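Local coordinates for S-layer domain-containing protein (Ruminiclostridium thermocellum ATCC 27405, PDB 4QVS) that is of unknown function but contains a concanavalin A-like lectin/glucanase domain and probably works at the bacterial cell surface, at residues 106-114 and 123-131; 137-148 and 152-163. One frame throughout, in Å; residues are numbered along the deposited sequence.

Interactions 1 and 2 follow each other along the chain, with their centres about 19 Å apart. The extended piece after strand 123-126 joins them. Along it the backbone N of S129 probably donates to E155 OE2 (3.1 Å), and A130 O packs against K137 CE (3.3 Å). The contacts also meet across the dimer. N160 ND2 of interaction 2 hydrogen-bonds to T124 O of the second subunit and L163 packs on its K123, so interaction 2 of each chain lies against interaction 1 of the other, consistent with an exchanged part of the fold. A bound sodium ion lies about 12 Å from the H138 side chain, too far for that side chain to be a ligand.

Interaction 1 of 2, residues 106-114 and 123-131; sequences SDGKIKFAM and KTITSGSAL
I110 and S127 hold each other through two bonds, one of them not backbone to backbone. The I110 N-H points to S127 OG (2.8 Å, 159°), while S127 N returns a bond to I110 O at 2.9 Å. OG, held between the backbone N and carbonyl carbon of S127 (chi1 61°), is turned to the neighbouring strand and stands in for the expected carbonyl just where strand 123-126 ends. K109 closes over the same oxygen, its CB 3.3 Å from S127 OG, and its aliphatic chain then runs past the S127 and G128 carbonyls. A bend at chi3 brings NZ back to its own segment, to a long salt bridge with D107 OD2 at 3.6 Å.

Further on, the pairing is that of a regular antiparallel beta hairpin, strands 110-115 and 123-126, at one edge of the chain's four-stranded sheet in the concanavalin A-like fold. F112 with I125 and M114 with K123 are its hydrogen-bonded pairs, each exchanging two N-H to O bonds; F112 N to I125 O measures 2.8 Å. In between, the carbonyls also receive CA-H contacts, the shortest from T124 CA to F112 O at 3.1 Å. T124 O accepts from N160 ND2 of the second subunit. On the other edge of strand 110-115, K111 is backbone-bonded to T103 and A113 to R101; T103 OG1 also donates to K111 O.

F112 and I125 run alongside each other on one face of the sheet, with I125 CD1 at the ring edge, 3.8 Å from F112 CD2; M100 and L102 also pack on the F112 side chain. On the opposite face K111 CD slants over T124 CB (4.1 Å) and T126 OG1, and its NZ hydrogen-bonds to Y192 OH of the second subunit.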
ATOM      1  N   SER A 106      -0.137   8.211  -9.173  1.00 71.33           N
ATOM      2  CA  SER A 106      -1.534   8.704  -9.182  1.00 78.81           C
ATOM      3  C   SER A 106      -2.307   8.537  -7.897  1.00 76.88           C
ATOM      4  O   SER A 106      -3.338   9.165  -7.734  1.00 84.22           O
ATOM      5  CB  SER A 106      -2.361   8.003 -10.263  1.00 75.29           C
ATOM      6  OG  SER A 106      -1.919   8.372 -11.550  1.00 87.66           O
ATOM      7  N   ASP A 107      -1.819   7.729  -6.971  1.00 73.40           N
ATOM      8  CA  ASP A 107      -2.615   7.414  -5.799  1.00 78.08           C
ATOM      9  C   ASP A 107      -1.927   7.355  -4.442  1.00 75.31           C
ATOM     10  O   ASP A 107      -2.537   6.911  -3.462  1.00 85.64           O
ATOM     11  CB  ASP A 107      -3.284   6.076  -6.092  1.00 82.16           C
ATOM     12  CG  ASP A 107      -2.360   5.123  -6.849  1.00 92.79           C
ATOM     13  OD1 ASP A 107      -1.346   5.567  -7.490  1.00 80.42           O
ATOM     14  OD2 ASP A 107      -2.674   3.919  -6.814  1.00 88.55           O
ATOM     15  N   GLY A 108      -0.694   7.833  -4.339  1.00 65.83           N
ATOM     16  CA  GLY A 108       0.017   7.778  -3.043  1.00 59.70           C
ATOM     17  C   GLY A 108       1.065   6.684  -3.072  1.00 54.30           C
ATOM     18  O   GLY A 108       1.940   6.629  -2.202  1.00 57.03           O
ATOM     19  N   LYS A 109       0.971   5.779  -4.047  1.00 56.00           N
ATOM     20  CA  LYS A 109       2.047   4.821  -4.250  1.00 61.06           C
ATOM     21  C   LYS A 109       3.282   5.618  -4.693  1.00 55.66           C
ATOM     22  O   LYS A 109       3.188   6.829  -4.926  1.00 55.46           O
ATOM     23  CB  LYS A 109       1.718   3.822  -5.338  1.00 66.36           C
ATOM     24  CG  LYS A 109       0.497   2.996  -5.050  1.00 66.91           C
ATOM     25  CD  LYS A 109       0.344   1.873  -6.049  1.00 69.40           C
ATOM     26  CE  LYS A 109       0.072   2.362  -7.448  1.00 73.44           C
ATOM     27  NZ  LYS A 109      -0.645   1.303  -8.206  1.00 79.66           N
ATOM     28  N   ILE A 110       4.423   4.938  -4.717  1.00 55.23           N
ATOM     29  CA  ILE A 110       5.694   5.508  -5.160  1.00 61.30           C
ATOM     30  C   ILE A 110       6.320   4.508  -6.109  1.00 62.21           C
ATOM     31  O   ILE A 110       6.055   3.306  -6.017  1.00 60.92           O
ATOM     32  CB  ILE A 110       6.703   5.825  -4.019  1.00 57.08           C
ATOM     33  CG1 ILE A 110       7.070   4.581  -3.225  1.00 58.15           C
ATOM     34  CG2 ILE A 110       6.161   6.904  -3.108  1.00 62.36           C
ATOM     35  CD1 ILE A 110       7.971   4.816  -2.017  1.00 54.13           C
ATOM     36  N   LYS A 111       7.117   5.020  -7.034  1.00 56.09           N
ATOM     37  CA  LYS A 111       7.790   4.183  -8.004  1.00 53.07           C
ATOM     38  C   LYS A 111       9.227   4.606  -8.175  1.00 49.28           C
ATOM     39  O   LYS A 111       9.553   5.791  -8.239  1.00 51.19           O
ATOM     40  CB  LYS A 111       7.126   4.301  -9.366  1.00 52.76           C
ATOM     41  CG  LYS A 111       7.740   3.389 -10.419  1.00 53.81           C
ATOM     42  CD  LYS A 111       6.891   3.347 -11.672  1.00 56.32           C
ATOM     43  CE  LYS A 111       7.052   4.655 -12.442  1.00 55.49           C
ATOM     44  NZ  LYS A 111       5.980   4.852 -13.453  1.00 53.47           N
ATOM     45  N   PHE A 112      10.078   3.613  -8.285  1.00 50.00           N
ATOM     46  CA  PHE A 112      11.458   3.847  -8.523  1.00 50.01           C
ATOM     47  C   PHE A 112      11.726   3.231  -9.872  1.00 52.11           C
ATOM     48  O   PHE A 112      11.250   2.165 -10.173  1.00 49.89           O
ATOM     49  CB  PHE A 112      12.303   3.231  -7.427  1.00 51.29           C
ATOM     50  CG  PHE A 112      13.737   3.386  -7.648  1.00 48.03           C
ATOM     51  CD1 PHE A 112      14.306   4.660  -7.645  1.00 49.49           C
ATOM     52  CD2 PHE A 112      14.526   2.295  -7.892  1.00 49.24           C
ATOM     53  CE1 PHE A 112      15.657   4.835  -7.883  1.00 49.92           C
ATOM     54  CE2 PHE A 112      15.890   2.461  -8.138  1.00 54.16           C
ATOM     55  CZ  PHE A 112      16.453   3.740  -8.134  1.00 50.29           C
ATOM     56  N   ALA A 113      12.459   3.951 -10.687  1.00 43.67           N
ATOM     57  CA  ALA A 113      12.784   3.540 -12.064  1.00 47.58           C
ATOM     58  C   ALA A 113      14.239   3.809 -12.359  1.00 44.40           C
ATOM     59  O   ALA A 113      14.778   4.800 -11.882  1.00 46.11           O
ATOM     60  CB  ALA A 113      11.940   4.296 -13.061  1.00 49.21           C
HETATM   61  N   MSE A 114      14.867   2.887 -13.087  1.00 49.76           N
HETATM   62  CA  MSE A 114      16.240   3.005 -13.559  1.00 47.74           C
HETATM   63  C   MSE A 114      16.148   2.649 -14.995  1.00 58.27           C
HETATM   64  O   MSE A 114      15.417   1.699 -15.349  1.00 52.70           O
HETATM   65  CB  MSE A 114      17.196   1.969 -12.976  1.00 53.79           C
HETATM   66  CG  MSE A 114      17.235   1.985 -11.439  1.00 61.15           C
HETATM   67 SE   MSE A 114      18.881   1.195 -10.718  0.78 62.22          SE
HETATM   68  CE  MSE A 114      20.207   2.279 -11.677  1.00 72.80           C
ATOM     69  N   LYS A 123      13.068   0.192 -15.882  1.00 60.64           N
ATOM     70  CA  LYS A 123      12.917  -1.006 -15.047  1.00 65.10           C
ATOM     71  C   LYS A 123      12.484  -0.379 -13.742  1.00 60.37           C
ATOM     72  O   LYS A 123      13.166   0.512 -13.230  1.00 58.69           O
ATOM     73  CB  LYS A 123      14.220  -1.779 -14.822  1.00 69.29           C
ATOM     74  CG  LYS A 123      14.973  -2.229 -16.049  1.00 73.99           C
ATOM     75  CD  LYS A 123      14.100  -3.025 -16.985  1.00 79.29           C
ATOM     76  CE  LYS A 123      14.840  -3.284 -18.283  1.00 87.72           C
ATOM     77  NZ  LYS A 123      13.859  -3.720 -19.306  1.00 91.33           N
ATOM     78  N   THR A 124      11.392  -0.870 -13.175  1.00 58.30           N
ATOM     79  CA  THR A 124      10.778  -0.217 -12.044  1.00 56.35           C
ATOM     80  C   THR A 124      10.435  -1.072 -10.846  1.00 60.23           C
ATOM     81  O   THR A 124      10.388  -2.295 -10.930  1.00 63.62           O
ATOM     82  CB  THR A 124       9.436   0.281 -12.504  1.00 55.32           C
ATOM     83  OG1 THR A 124       8.627  -0.858 -12.780  1.00 55.87           O
ATOM     84  CG2 THR A 124       9.589   1.093 -13.785  1.00 60.98           C
ATOM     85  N   ILE A 125      10.173  -0.387  -9.733  1.00 59.42           N
ATOM     86  CA  ILE A 125       9.664  -1.012  -8.512  1.00 63.14           C
ATOM     87  C   ILE A 125       8.547  -0.095  -8.080  1.00 63.15           C
ATOM     88  O   ILE A 125       8.749   1.122  -7.987  1.00 57.13           O
ATOM     89  CB  ILE A 125      10.656  -1.017  -7.351  1.00 66.29           C
ATOM     90  CG1 ILE A 125      12.077  -1.275  -7.826  1.00 70.63           C
ATOM     91  CG2 ILE A 125      10.216  -2.038  -6.309  1.00 72.40           C
ATOM     92  CD1 ILE A 125      13.116  -1.026  -6.752  1.00 67.64           C
ATOM     93  N   THR A 126       7.376  -0.655  -7.800  1.00 62.35           N
ATOM     94  CA  THR A 126       6.224   0.155  -7.417  1.00 66.74           C
ATOM     95  C   THR A 126       5.652  -0.321  -6.095  1.00 65.98           C
ATOM     96  O   THR A 126       5.510  -1.506  -5.893  1.00 61.27           O
ATOM     97  CB  THR A 126       5.130   0.080  -8.495  1.00 64.97           C
ATOM     98  OG1 THR A 126       5.699   0.383  -9.772  1.00 69.96           O
ATOM     99  CG2 THR A 126       4.028   1.065  -8.193  1.00 65.51           C
ATOM    100  N   SER A 127       5.307   0.595  -5.197  1.00 67.93           N
ATOM    101  CA  SER A 127       4.728   0.190  -3.908  1.00 59.48           C
ATOM    102  C   SER A 127       3.298  -0.394  -4.048  1.00 65.24           C
ATOM    103  O   SER A 127       2.657  -0.247  -5.095  1.00 63.33           O
ATOM    104  CB  SER A 127       4.767   1.348  -2.915  1.00 55.52           C
ATOM    105  OG  SER A 127       4.031   2.467  -3.358  1.00 53.14           O
ATOM    106  N   GLY A 128       2.816  -1.069  -3.000  1.00 65.46           N
ATOM    107  CA  GLY A 128       1.499  -1.764  -3.018  1.00 66.70           C
ATOM    108  C   GLY A 128       0.238  -0.908  -2.985  1.00 65.25           C
ATOM    109  O   GLY A 128       0.256   0.215  -2.504  1.00 64.71           O
ATOM    110  N   SER A 129      -0.865  -1.431  -3.519  1.00 72.76           N
ATOM    111  CA  SER A 129      -2.151  -0.721  -3.473  1.00 73.53           C
ATOM    112  C   SER A 129      -2.715  -0.852  -2.035  1.00 69.60           C
ATOM    113  O   SER A 129      -2.230  -1.667  -1.250  1.00 69.45           O
ATOM    114  CB  SER A 129      -3.168  -1.303  -4.474  1.00 75.12           C
ATOM    115  OG  SER A 129      -2.554  -1.718  -5.675  1.00 80.88           O
ATOM    116  N   ALA A 130      -3.725  -0.030  -1.747  1.00 68.85           N
ATOM    117  CA  ALA A 130      -4.448   0.053  -0.469  1.00 76.92           C
ATOM    118  C   ALA A 130      -5.905   0.407  -0.839  1.00 75.48           C
ATOM    119  O   ALA A 130      -6.168   0.703  -2.015  1.00 64.37           O
ATOM    120  CB  ALA A 130      -3.841   1.137   0.409  1.00 77.94           C
ATOM    121  N   LEU A 131      -6.836   0.397   0.122  1.00 61.08           N
ATOM    122  CA  LEU A 131      -8.238   0.774  -0.180  1.00 63.45           C
ATOM    123  C   LEU A 131      -8.469   2.247  -0.006  1.00 64.92           C
ATOM    124  O   LEU A 131      -8.313   2.763   1.092  1.00 75.21           O
ATOM    125  CB  LEU A 131      -9.248   0.058   0.727  1.00 57.97           C
ATOM    126  CG  LEU A 131      -9.551  -1.387   0.462  1.00 59.22           C
ATOM    127  CD1 LEU A 131     -10.543  -1.896   1.544  1.00 58.76           C
ATOM    128  CD2 LEU A 131     -10.137  -1.522  -0.935  1.00 64.26           C
TER

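Interaction 2 of 2, residues 137-148 and 152-163; sequences KHVAVTLSGDTG and INGENVGENNTL
K137 lays its chain across the amide of N153 at about a right angle. CB starts near both N153 OD1 and ND2, CG comes to 3.5 Å from N153 ND2, and CD touches both that nitrogen and I152 CG2, 3.8 Å from the methyl. CE is still beside the amide, 3.8 Å from N153 ND2. A turn at chi4 (70°) then leads NZ off to T132 OG1, its hydrogen-bond partner.

The same N153 grips H138 twice: its backbone N donates to H138 O at 2.7 Å, and its OD1 accepts from H138 N at 2.9 Å, with the donor well above the amide's carbonyl plane. A water in the plane of the H138 ring, 2.6 Å from ND1, accepts from G154 N and adds a weak bond to H138 O.

These contacts belong to a three-stranded antiparallel meander in which strand 147-152 runs between 137-144 and 155-160. A type II' turn, S144 to T147, and a type I' turn, I152 to E155, reverse the chain at its two ends. Strand 137-144 continues the sheet into the second subunit, whose W76 meets the H138 ring edge-to-face.

At the far end G148 N reaches N160 O (3.2 Å) and G148 O takes the N160 N-H. Beyond it L163 N donates to a lone pair of D146 O at 2.7 Å. N160 OD1 accepts from T162 N, an Asx turn, and also from T162 OG1; just beyond, L163 CD1 lies against G148 CA, and its CB against L143 CD1.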
ATOM      1  N   LYS A 137     -13.002  -1.378  -5.146  1.00 63.32           N
ATOM      2  CA  LYS A 137     -11.819  -2.208  -5.397  1.00 67.36           C
ATOM      3  C   LYS A 137     -12.178  -3.684  -5.170  1.00 59.22           C
ATOM      4  O   LYS A 137     -13.151  -3.973  -4.492  1.00 63.99           O
ATOM      5  CB  LYS A 137     -10.639  -1.765  -4.514  1.00 70.30           C
ATOM      6  CG  LYS A 137      -9.956  -0.463  -4.962  1.00 70.27           C
ATOM      7  CD  LYS A 137      -8.636  -0.230  -4.225  1.00 73.75           C
ATOM      8  CE  LYS A 137      -7.714   0.780  -4.931  1.00 79.68           C
ATOM      9  NZ  LYS A 137      -8.283   2.140  -4.831  1.00 80.29           N
ATOM     10  N   HIS A 138     -11.416  -4.596  -5.764  1.00 55.74           N
ATOM     11  CA  HIS A 138     -11.642  -6.012  -5.579  1.00 59.42           C
ATOM     12  C   HIS A 138     -10.698  -6.522  -4.508  1.00 60.65           C
ATOM     13  O   HIS A 138      -9.521  -6.229  -4.538  1.00 63.20           O
ATOM     14  CB  HIS A 138     -11.436  -6.802  -6.870  1.00 59.96           C
ATOM     15  CG  HIS A 138     -11.843  -8.242  -6.750  1.00 62.44           C
ATOM     16  ND1 HIS A 138     -10.938  -9.261  -6.535  1.00 62.49           N
ATOM     17  CD2 HIS A 138     -13.067  -8.823  -6.751  1.00 58.47           C
ATOM     18  CE1 HIS A 138     -11.585 -10.408  -6.429  1.00 63.76           C
ATOM     19  NE2 HIS A 138     -12.878 -10.170  -6.569  1.00 64.05           N
ATOM     20  N   VAL A 139     -11.216  -7.268  -3.546  1.00 57.24           N
ATOM     21  CA  VAL A 139     -10.351  -7.828  -2.532  1.00 57.16           C
ATOM     22  C   VAL A 139     -10.492  -9.339  -2.471  1.00 54.70           C
ATOM     23  O   VAL A 139     -11.578  -9.861  -2.607  1.00 55.19           O
ATOM     24  CB  VAL A 139     -10.657  -7.231  -1.157  1.00 51.81           C
ATOM     25  CG1 VAL A 139      -9.768  -7.860  -0.093  1.00 55.98           C
ATOM     26  CG2 VAL A 139     -10.468  -5.718  -1.164  1.00 50.06           C
ATOM     27  N   ALA A 140      -9.387 -10.036  -2.236  1.00 56.69           N
ATOM     28  CA  ALA A 140      -9.428 -11.487  -2.085  1.00 54.94           C
ATOM     29  C   ALA A 140      -8.392 -11.947  -1.078  1.00 57.66           C
ATOM     30  O   ALA A 140      -7.371 -11.287  -0.890  1.00 54.04           O
ATOM     31  CB  ALA A 140      -9.205 -12.177  -3.418  1.00 61.82           C
ATOM     32  N   VAL A 141      -8.735 -13.021  -0.357  1.00 56.66           N
ATOM     33  CA  VAL A 141      -7.845 -13.707   0.532  1.00 52.63           C
ATOM     34  C   VAL A 141      -7.825 -15.132   0.023  1.00 50.92           C
ATOM     35  O   VAL A 141      -8.889 -15.671  -0.277  1.00 59.49           O
ATOM     36  CB  VAL A 141      -8.420 -13.799   1.949  1.00 61.92           C
ATOM     37  CG1 VAL A 141      -7.374 -14.415   2.873  1.00 58.68           C
ATOM     38  CG2 VAL A 141      -8.857 -12.429   2.434  1.00 65.58           C
ATOM     39  N   THR A 142      -6.655 -15.759  -0.026  1.00 48.27           N
ATOM     40  CA  THR A 142      -6.498 -17.171  -0.434  1.00 50.57           C
ATOM     41  C   THR A 142      -5.651 -17.906   0.610  1.00 52.64           C
ATOM     42  O   THR A 142      -4.665 -17.343   1.128  1.00 53.24           O
ATOM     43  CB  THR A 142      -5.773 -17.358  -1.814  1.00 54.66           C
ATOM     44  OG1 THR A 142      -4.413 -16.912  -1.719  1.00 52.37           O
ATOM     45  CG2 THR A 142      -6.442 -16.579  -2.876  1.00 54.27           C
ATOM     46  N   LEU A 143      -6.040 -19.137   0.957  1.00 60.12           N
ATOM     47  CA  LEU A 143      -5.239 -19.975   1.869  1.00 64.35           C
ATOM     48  C   LEU A 143      -4.882 -21.238   1.099  1.00 67.05           C
ATOM     49  O   LEU A 143      -5.765 -21.929   0.587  1.00 65.19           O
ATOM     50  CB  LEU A 143      -5.974 -20.321   3.167  1.00 67.62           C
ATOM     51  CG  LEU A 143      -5.169 -21.149   4.195  1.00 75.24           C
ATOM     52  CD1 LEU A 143      -4.084 -20.313   4.862  1.00 76.20           C
ATOM     53  CD2 LEU A 143      -6.064 -21.770   5.267  1.00 79.76           C
ATOM     54  N   SER A 144      -3.585 -21.500   0.986  1.00 68.19           N
ATOM     55  CA  SER A 144      -3.066 -22.664   0.274  1.00 72.32           C
ATOM     56  C   SER A 144      -2.005 -23.310   1.132  1.00 71.62           C
ATOM     57  O   SER A 144      -0.847 -22.881   1.134  1.00 76.36           O
ATOM     58  CB  SER A 144      -2.458 -22.243  -1.054  1.00 71.04           C
ATOM     59  OG  SER A 144      -1.639 -23.269  -1.558  1.00 73.79           O
ATOM     60  N   GLY A 145      -2.390 -24.363   1.840  1.00 70.39           N
ATOM     61  CA  GLY A 145      -1.469 -25.014   2.744  1.00 75.19           C
ATOM     62  C   GLY A 145      -1.171 -23.961   3.774  1.00 70.97           C
ATOM     63  O   GLY A 145      -2.077 -23.255   4.184  1.00 72.34           O
ATOM     64  N   ASP A 146       0.104 -23.806   4.130  1.00 76.45           N
ATOM     65  CA  ASP A 146       0.534 -22.831   5.148  1.00 76.72           C
ATOM     66  C   ASP A 146       0.619 -21.388   4.668  1.00 75.66           C
ATOM     67  O   ASP A 146       0.867 -20.492   5.477  1.00 77.07           O
ATOM     68  CB  ASP A 146       1.903 -23.221   5.720  1.00 79.15           C
ATOM     69  CG  ASP A 146       1.868 -24.527   6.470  1.00 83.80           C
ATOM     70  OD1 ASP A 146       0.797 -25.159   6.505  1.00 90.52           O
ATOM     71  OD2 ASP A 146       2.907 -24.925   7.034  1.00 85.53           O
ATOM     72  N   THR A 147       0.415 -21.159   3.372  1.00 68.60           N
ATOM     73  CA  THR A 147       0.541 -19.822   2.809  1.00 71.12           C
ATOM     74  C   THR A 147      -0.773 -19.119   2.549  1.00 67.97           C
ATOM     75  O   THR A 147      -1.607 -19.623   1.805  1.00 74.74           O
ATOM     76  CB  THR A 147       1.282 -19.887   1.472  1.00 72.02           C
ATOM     77  OG1 THR A 147       2.536 -20.533   1.674  1.00 76.93           O
ATOM     78  CG2 THR A 147       1.501 -18.493   0.908  1.00 74.58           C
ATOM     79  N   GLY A 148      -0.930 -17.932   3.129  1.00 68.36           N
ATOM     80  CA  GLY A 148      -2.130 -17.118   2.948  1.00 67.56           C
ATOM     81  C   GLY A 148      -1.769 -15.884   2.150  1.00 63.58           C
ATOM     82  O   GLY A 148      -0.709 -15.322   2.366  1.00 69.74           O
ATOM     83  N   ILE A 152      -5.497  -7.107  -3.746  1.00 59.67           N
ATOM     84  CA  ILE A 152      -6.314  -5.927  -4.027  1.00 64.68           C
ATOM     85  C   ILE A 152      -6.286  -5.793  -5.547  1.00 69.52           C
ATOM     86  O   ILE A 152      -5.224  -5.819  -6.134  1.00 62.69           O
ATOM     87  CB  ILE A 152      -5.778  -4.649  -3.391  1.00 69.69           C
ATOM     88  CG1 ILE A 152      -5.870  -4.756  -1.864  1.00 74.28           C
ATOM     89  CG2 ILE A 152      -6.598  -3.461  -3.888  1.00 68.48           C
ATOM     90  CD1 ILE A 152      -5.307  -3.567  -1.120  1.00 78.72           C
ATOM     91  N   ASN A 153      -7.448  -5.697  -6.177  1.00 67.88           N
ATOM     92  CA  ASN A 153      -7.535  -5.703  -7.642  1.00 72.79           C
ATOM     93  C   ASN A 153      -6.602  -6.696  -8.331  1.00 73.58           C
ATOM     94  O   ASN A 153      -5.983  -6.375  -9.339  1.00 80.32           O
ATOM     95  CB  ASN A 153      -7.327  -4.304  -8.207  1.00 75.10           C
ATOM     96  CG  ASN A 153      -8.424  -3.362  -7.795  1.00 71.43           C
ATOM     97  OD1 ASN A 153      -9.609  -3.689  -7.895  1.00 66.48           O
ATOM     98  ND2 ASN A 153      -8.042  -2.186  -7.337  1.00 68.93           N
ATOM     99  N   GLY A 154      -6.487  -7.896  -7.771  1.00 70.20           N
ATOM    100  CA  GLY A 154      -5.702  -8.974  -8.390  1.00 73.91           C
ATOM    101  C   GLY A 154      -4.197  -8.911  -8.247  1.00 73.98           C
ATOM    102  O   GLY A 154      -3.483  -9.693  -8.888  1.00 59.57           O
ATOM    103  N   GLU A 155      -3.738  -7.992  -7.396  1.00 74.09           N
ATOM    104  CA  GLU A 155      -2.335  -7.799  -7.103  1.00 71.48           C
ATOM    105  C   GLU A 155      -2.054  -8.285  -5.703  1.00 65.97           C
ATOM    106  O   GLU A 155      -2.776  -7.965  -4.773  1.00 69.82           O
ATOM    107  CB  GLU A 155      -1.972  -6.318  -7.204  1.00 79.63           C
ATOM    108  CG  GLU A 155      -0.745  -5.912  -6.389  1.00 84.20           C
ATOM    109  CD  GLU A 155      -0.543  -4.406  -6.351  1.00 90.43           C
ATOM    110  OE1 GLU A 155      -0.774  -3.747  -7.389  1.00 94.38           O
ATOM    111  OE2 GLU A 155      -0.145  -3.879  -5.291  1.00 80.04           O
ATOM    112  N   ASN A 156      -0.976  -9.042  -5.566  1.00 62.69           N
ATOM    113  CA  ASN A 156      -0.534  -9.579  -4.286  1.00 63.73           C
ATOM    114  C   ASN A 156       0.043  -8.480  -3.411  1.00 67.50           C
ATOM    115  O   ASN A 156       1.040  -7.824  -3.783  1.00 66.33           O
ATOM    116  CB  ASN A 156       0.493 -10.693  -4.515  1.00 63.17           C
ATOM    117  CG  ASN A 156       1.119 -11.177  -3.230  1.00 60.89           C
ATOM    118  OD1 ASN A 156       0.944 -10.555  -2.192  1.00 65.85           O
ATOM    119  ND2 ASN A 156       1.857 -12.296  -3.292  1.00 61.02           N
ATOM    120  N   VAL A 157      -0.561  -8.298  -2.238  1.00 65.47           N
ATOM    121  CA  VAL A 157      -0.182  -7.222  -1.302  1.00 67.77           C
ATOM    122  C   VAL A 157       0.251  -7.684   0.116  1.00 68.52           C
ATOM    123  O   VAL A 157       0.407  -6.867   1.020  1.00 61.87           O
ATOM    124  CB  VAL A 157      -1.320  -6.170  -1.215  1.00 69.80           C
ATOM    125  CG1 VAL A 157      -1.469  -5.439  -2.552  1.00 72.80           C
ATOM    126  CG2 VAL A 157      -2.649  -6.819  -0.802  1.00 70.86           C
ATOM    127  N   GLY A 158       0.459  -8.986   0.293  1.00 72.01           N
ATOM    128  CA  GLY A 158       0.896  -9.545   1.567  1.00 65.71           C
ATOM    129  C   GLY A 158       0.757 -11.061   1.560  1.00 65.45           C
ATOM    130  O   GLY A 158      -0.093 -11.599   0.855  1.00 64.49           O
ATOM    131  N   GLU A 159       1.620 -11.731   2.328  1.00 66.83           N
ATOM    132  CA  GLU A 159       1.635 -13.190   2.516  1.00 72.41           C
ATOM    133  C   GLU A 159       2.133 -13.546   3.909  1.00 72.28           C
ATOM    134  O   GLU A 159       2.852 -12.784   4.560  1.00 73.27           O
ATOM    135  CB  GLU A 159       2.610 -13.903   1.576  1.00 80.49           C
ATOM    136  CG  GLU A 159       2.214 -14.083   0.135  1.00 81.59           C
ATOM    137  CD  GLU A 159       3.375 -14.671  -0.650  1.00 83.94           C
ATOM    138  OE1 GLU A 159       4.084 -15.558  -0.125  1.00 87.35           O
ATOM    139  OE2 GLU A 159       3.601 -14.222  -1.783  1.00 87.98           O
ATOM    140  N   ASN A 160       1.779 -14.740   4.339  1.00 70.46           N
ATOM    141  CA  ASN A 160       2.267 -15.260   5.592  1.00 76.26           C
ATOM    142  C   ASN A 160       2.318 -16.755   5.370  1.00 83.12           C
ATOM    143  O   ASN A 160       1.299 -17.451   5.378  1.00 79.94           O
ATOM    144  CB  ASN A 160       1.378 -14.864   6.768  1.00 71.98           C
ATOM    145  CG  ASN A 160       1.842 -15.473   8.082  1.00 77.39           C
ATOM    146  OD1 ASN A 160       2.549 -16.484   8.094  1.00 83.34           O
ATOM    147  ND2 ASN A 160       1.423 -14.876   9.198  1.00 74.00           N
ATOM    148  N   ASN A 161       3.537 -17.229   5.186  1.00 84.84           N
ATOM    149  CA  ASN A 161       3.801 -18.616   4.876  1.00 88.92           C
ATOM    150  C   ASN A 161       3.776 -19.537   6.100  1.00 84.35           C
ATOM    151  O   ASN A 161       4.072 -20.715   5.982  1.00 90.07           O
ATOM    152  CB  ASN A 161       5.154 -18.681   4.150  1.00 90.97           C
ATOM    153  CG  ASN A 161       5.211 -17.742   2.937  1.00 93.81           C
ATOM    154  OD1 ASN A 161       4.212 -17.530   2.245  1.00 95.08           O
ATOM    155  ND2 ASN A 161       6.379 -17.170   2.685  1.00 99.28           N
ATOM    156  N   THR A 162       3.394 -19.010   7.259  1.00 82.33           N
ATOM    157  CA  THR A 162       3.358 -19.796   8.495  1.00 90.52           C
ATOM    158  C   THR A 162       1.945 -20.065   9.019  1.00 86.18           C
ATOM    159  O   THR A 162       1.752 -20.159  10.231  1.00 80.74           O
ATOM    160  CB  THR A 162       4.063 -19.031   9.626  1.00 93.59           C
ATOM    161  OG1 THR A 162       3.206 -17.978  10.089  1.00 97.90           O
ATOM    162  CG2 THR A 162       5.389 -18.454   9.147  1.00 96.71           C
ATOM    163  N   LEU A 163       0.957 -20.170   8.141  1.00 80.86           N
ATOM    164  CA  LEU A 163      -0.420 -20.368   8.603  1.00 81.56           C
ATOM    165  C   LEU A 163      -0.883 -21.826   8.556  1.00 83.41           C
ATOM    166  O   LEU A 163      -1.404 -22.283   7.542  1.00 93.41           O
ATOM    167  CB  LEU A 163      -1.373 -19.486   7.791  1.00 81.95           C
ATOM    168  CG  LEU A 163      -1.084 -17.987   7.851  1.00 73.81           C
ATOM    169  CD1 LEU A 163      -2.028 -17.233   6.939  1.00 71.01           C
ATOM    170  CD2 LEU A 163      -1.205 -17.475   9.274  1.00 80.21           C
TER
HETATM  171  O   HOH W   1      -8.465  -8.691  -5.786  1.00 56.67           O